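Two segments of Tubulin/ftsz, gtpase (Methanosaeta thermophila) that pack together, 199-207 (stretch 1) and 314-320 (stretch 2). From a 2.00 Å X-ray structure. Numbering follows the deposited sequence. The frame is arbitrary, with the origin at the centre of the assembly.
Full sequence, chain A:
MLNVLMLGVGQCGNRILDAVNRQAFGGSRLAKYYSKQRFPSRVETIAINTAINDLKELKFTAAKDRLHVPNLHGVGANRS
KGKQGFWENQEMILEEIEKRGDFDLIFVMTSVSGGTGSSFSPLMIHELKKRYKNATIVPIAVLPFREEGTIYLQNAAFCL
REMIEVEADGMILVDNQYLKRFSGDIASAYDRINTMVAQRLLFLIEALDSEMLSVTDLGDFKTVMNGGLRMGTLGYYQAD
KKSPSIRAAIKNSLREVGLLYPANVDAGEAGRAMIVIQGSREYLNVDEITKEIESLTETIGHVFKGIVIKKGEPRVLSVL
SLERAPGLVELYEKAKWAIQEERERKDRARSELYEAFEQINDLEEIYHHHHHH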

# COMPACT_ATOMS: atom_id res chain seq x y z
N GLN A 199 -3.13 -0.74 -11.72
CA GLN A 199 -4.22 -0.21 -12.54
C GLN A 199 -4.82 1.01 -11.87
O GLN A 199 -5.01 2.06 -12.50
N ARG A 200 -5.06 0.88 -10.57
CA ARG A 200 -5.62 1.98 -9.81
C ARG A 200 -4.68 3.18 -9.70
O ARG A 200 -5.13 4.30 -9.85
N LEU A 201 -3.38 2.95 -9.51
CA LEU A 201 -2.43 4.06 -9.37
C LEU A 201 -2.30 4.83 -10.67
O LEU A 201 -2.20 6.06 -10.68
N LEU A 202 -2.25 4.09 -11.78
CA LEU A 202 -2.17 4.70 -13.10
C LEU A 202 -3.42 5.51 -13.43
O LEU A 202 -3.32 6.60 -13.98
N PHE A 203 -4.58 5.00 -13.05
CA PHE A 203 -5.83 5.72 -13.21
C PHE A 203 -5.74 7.01 -12.35
O PHE A 203 -6.05 8.10 -12.81
N LEU A 204 -5.30 6.87 -11.10
CA LEU A 204 -5.16 8.03 -10.20
C LEU A 204 -4.25 9.14 -10.78
O LEU A 204 -4.60 10.32 -10.76
N ILE A 205 -3.10 8.74 -11.30
CA ILE A 205 -2.17 9.67 -11.91
C ILE A 205 -2.78 10.35 -13.13
O ILE A 205 -2.72 11.56 -13.26
N GLU A 206 -3.41 9.56 -14.00
CA GLU A 206 -4.12 10.09 -15.17
C GLU A 206 -5.18 11.13 -14.79
O GLU A 206 -5.21 12.22 -15.35
N ALA A 207 -6.01 10.79 -13.82
CA ALA A 207 -7.04 11.68 -13.33
C ALA A 207 -6.43 12.98 -12.82
O ALA A 207 -6.87 14.06 -13.21
N PRO A 314 -17.42 3.47 -19.24
CA PRO A 314 -17.06 4.18 -18.02
C PRO A 314 -16.39 3.33 -16.94
O PRO A 314 -16.69 2.15 -16.80
N ARG A 315 -15.45 3.95 -16.23
CA ARG A 315 -14.85 3.33 -15.07
C ARG A 315 -14.78 4.39 -13.97
O ARG A 315 -14.77 5.61 -14.22
N VAL A 316 -14.75 3.92 -12.73
CA VAL A 316 -14.76 4.80 -11.60
C VAL A 316 -13.61 4.45 -10.68
O VAL A 316 -13.35 3.28 -10.40
N LEU A 317 -12.92 5.48 -10.24
CA LEU A 317 -11.94 5.36 -9.19
C LEU A 317 -12.43 6.09 -7.96
O LEU A 317 -12.84 7.24 -8.03
N SER A 318 -12.35 5.43 -6.83
CA SER A 318 -12.66 6.08 -5.57
C SER A 318 -11.42 6.13 -4.68
O SER A 318 -10.69 5.15 -4.54
N VAL A 319 -11.17 7.29 -4.10
CA VAL A 319 -10.08 7.44 -3.15
C VAL A 319 -10.79 7.66 -1.85
O VAL A 319 -11.53 8.62 -1.71
N LEU A 320 -10.59 6.75 -0.91
CA LEU A 320 -11.28 6.79 0.38
C LEU A 320 -10.29 7.11 1.48
O LEU A 320 -9.14 6.69 1.45

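A helix crosses a strand almost at right angles, and the contact is a small, largely side-chain one in which the ring of Phe203 is sandwiched between an arginine guanidinium and a leucine, with a salt bridge and one water at the polar end. The axes of helix 199-207 and strand 315-320 approach to 9.3 Å at 91°, and 430 Å² of surface is buried, both sides summed. The nearest CA atoms across the stretches are those of Arg200 and Leu317, 7.2 Å apart; side chains fill the space between the two backbones, and no direct hydrogen bond joins the stretches.

From the helix, Phe203 points toward the strand with chi1 t (-172°) and chi2 near -3°. From the strand, Arg315 and Leu317 point toward the helix, while the CA-to-CB bond of Val316 between them points away, the alternation expected of an extended chain. Arg315 (chi1 p, chi2 and chi3 t) runs out along the ring: its CD lies 3.4 Å from Phe203 CE2, and its guanidinium lies flat on one face, the centres 3.7 Å apart and the planes only 7° from parallel. Arg315 CZ sits 3.7 Å from the Phe203 ring centroid, 18° off the normal, which makes this a cation-pi contact as well as a stack. Over the opposite face, Leu317 CB makes a CH-pi contact, 3.8 Å from the Phe203 centroid, and closes to 3.5 Å from Phe203 CE2.

Leu317 (chi1 t, chi2 p) then spreads its two methyls along the helix. Its CD1 lies 4.0 Å from Arg200 O and 4.1 Å from Arg200 CG, so the aliphatic part of that arginine serves as packing surface; its CD2 reaches 3.7 Å from Leu204 CA and 3.9 Å from Leu204 CB. Leu204 (chi1 t, chi2 p) is set sideways and extends the apolar patch along the strand, its CD1 meeting Val319 CG2 at 4.1 Å. Val319 (chi1 t) is also sideways.

Stacking leaves the edge of the Arg315 guanidinium free for polar partners. Glu206, one helical turn beyond Phe203 and pointing toward the strand with chi1 and chi2 t, places OE1 near the guanidinium plane, 3.2 Å from Arg315 NH2, in a salt bridge. Water 1 bridges to the helix backbone: it accepts from Arg315 NH1 at 3.0 Å and donates to Gln199 O at 2.7 Å. That same carbonyl, Gln199 O, accepts the helical hydrogen bond from Phe203 N at 3.0 Å.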

# COMPACT_ATOMS: atom_id res chain seq x y z
CB GLN A 199 -5.30 -1.27 -12.69
CG GLN A 199 -6.37 -0.95 -13.70
CD GLN A 199 -7.28 -2.16 -13.93
OE1 GLN A 199 -7.47 -2.99 -13.03
NE2 GLN A 199 -7.81 -2.27 -15.14
CB ARG A 200 -6.08 1.50 -8.43
CG ARG A 200 -7.38 0.72 -8.52
CD ARG A 200 -7.55 -0.28 -7.40
NE ARG A 200 -8.34 -1.44 -7.83
CZ ARG A 200 -9.33 -1.96 -7.13
NH1 ARG A 200 -9.69 -1.44 -5.95
NH2 ARG A 200 -9.99 -3.00 -7.61
CB LEU A 201 -1.05 3.55 -8.95
CG LEU A 201 -0.85 3.04 -7.51
CD1 LEU A 201 0.60 2.58 -7.32
CD2 LEU A 201 -1.25 4.11 -6.51
CB LEU A 202 -1.90 3.64 -14.16
CG LEU A 202 -0.43 3.20 -14.13
CD1 LEU A 202 -0.23 1.97 -15.00
CD2 LEU A 202 0.46 4.37 -14.59
CB PHE A 203 -7.00 4.81 -12.77
CG PHE A 203 -8.38 5.36 -13.06
CD1 PHE A 203 -8.58 6.60 -13.61
CD2 PHE A 203 -9.50 4.58 -12.77
CE1 PHE A 203 -9.87 7.09 -13.86
CE2 PHE A 203 -10.79 5.05 -13.01
CZ PHE A 203 -10.97 6.31 -13.55
CB LEU A 204 -4.63 7.59 -8.85
CG LEU A 204 -4.34 8.69 -7.81
CD1 LEU A 204 -5.60 9.51 -7.53
CD2 LEU A 204 -3.76 8.07 -6.52
CB ILE A 205 -0.87 8.93 -12.29
CG1 ILE A 205 -0.10 8.55 -11.02
CG2 ILE A 205 -0.00 9.80 -13.19
CD1 ILE A 205 0.85 7.40 -11.22
CB GLU A 206 -4.75 8.96 -15.98
CG GLU A 206 -5.30 9.41 -17.34
CD GLU A 206 -5.61 8.25 -18.27
OE1 GLU A 206 -6.29 7.29 -17.85
OE2 GLU A 206 -5.15 8.30 -19.43
CB ALA A 207 -7.83 11.01 -12.21
CB PRO A 314 -18.40 4.74 -17.52
CG PRO A 314 -19.47 3.96 -18.28
CD PRO A 314 -18.86 3.59 -19.57
CB ARG A 315 -13.46 2.77 -15.37
CG ARG A 315 -12.43 3.79 -15.84
CD ARG A 315 -11.04 3.14 -15.82
NE ARG A 315 -10.00 4.08 -16.20
CZ ARG A 315 -8.70 3.81 -16.19
NH1 ARG A 315 -8.29 2.61 -15.81
NH2 ARG A 315 -7.81 4.72 -16.58
CB VAL A 316 -16.09 4.70 -10.81
CG1 VAL A 316 -16.06 5.60 -9.58
CG2 VAL A 316 -17.27 5.07 -11.70
CB LEU A 317 -10.60 5.93 -9.64
CG LEU A 317 -9.51 5.89 -8.55
CD1 LEU A 317 -8.90 4.54 -8.50
CD2 LEU A 317 -8.45 6.93 -8.85
CB SER A 318 -13.82 5.35 -4.88
OG SER A 318 -13.49 3.99 -4.65
CB VAL A 319 -9.15 8.63 -3.48
CG1 VAL A 319 -7.98 8.69 -2.46
CG2 VAL A 319 -8.63 8.54 -4.95
CB LEU A 320 -11.90 5.45 0.72
CG LEU A 320 -13.01 4.94 -0.19
CD1 LEU A 320 -13.55 3.63 0.39
CD2 LEU A 320 -14.10 5.99 -0.29
O HOH W 1 -5.35 2.11 -15.21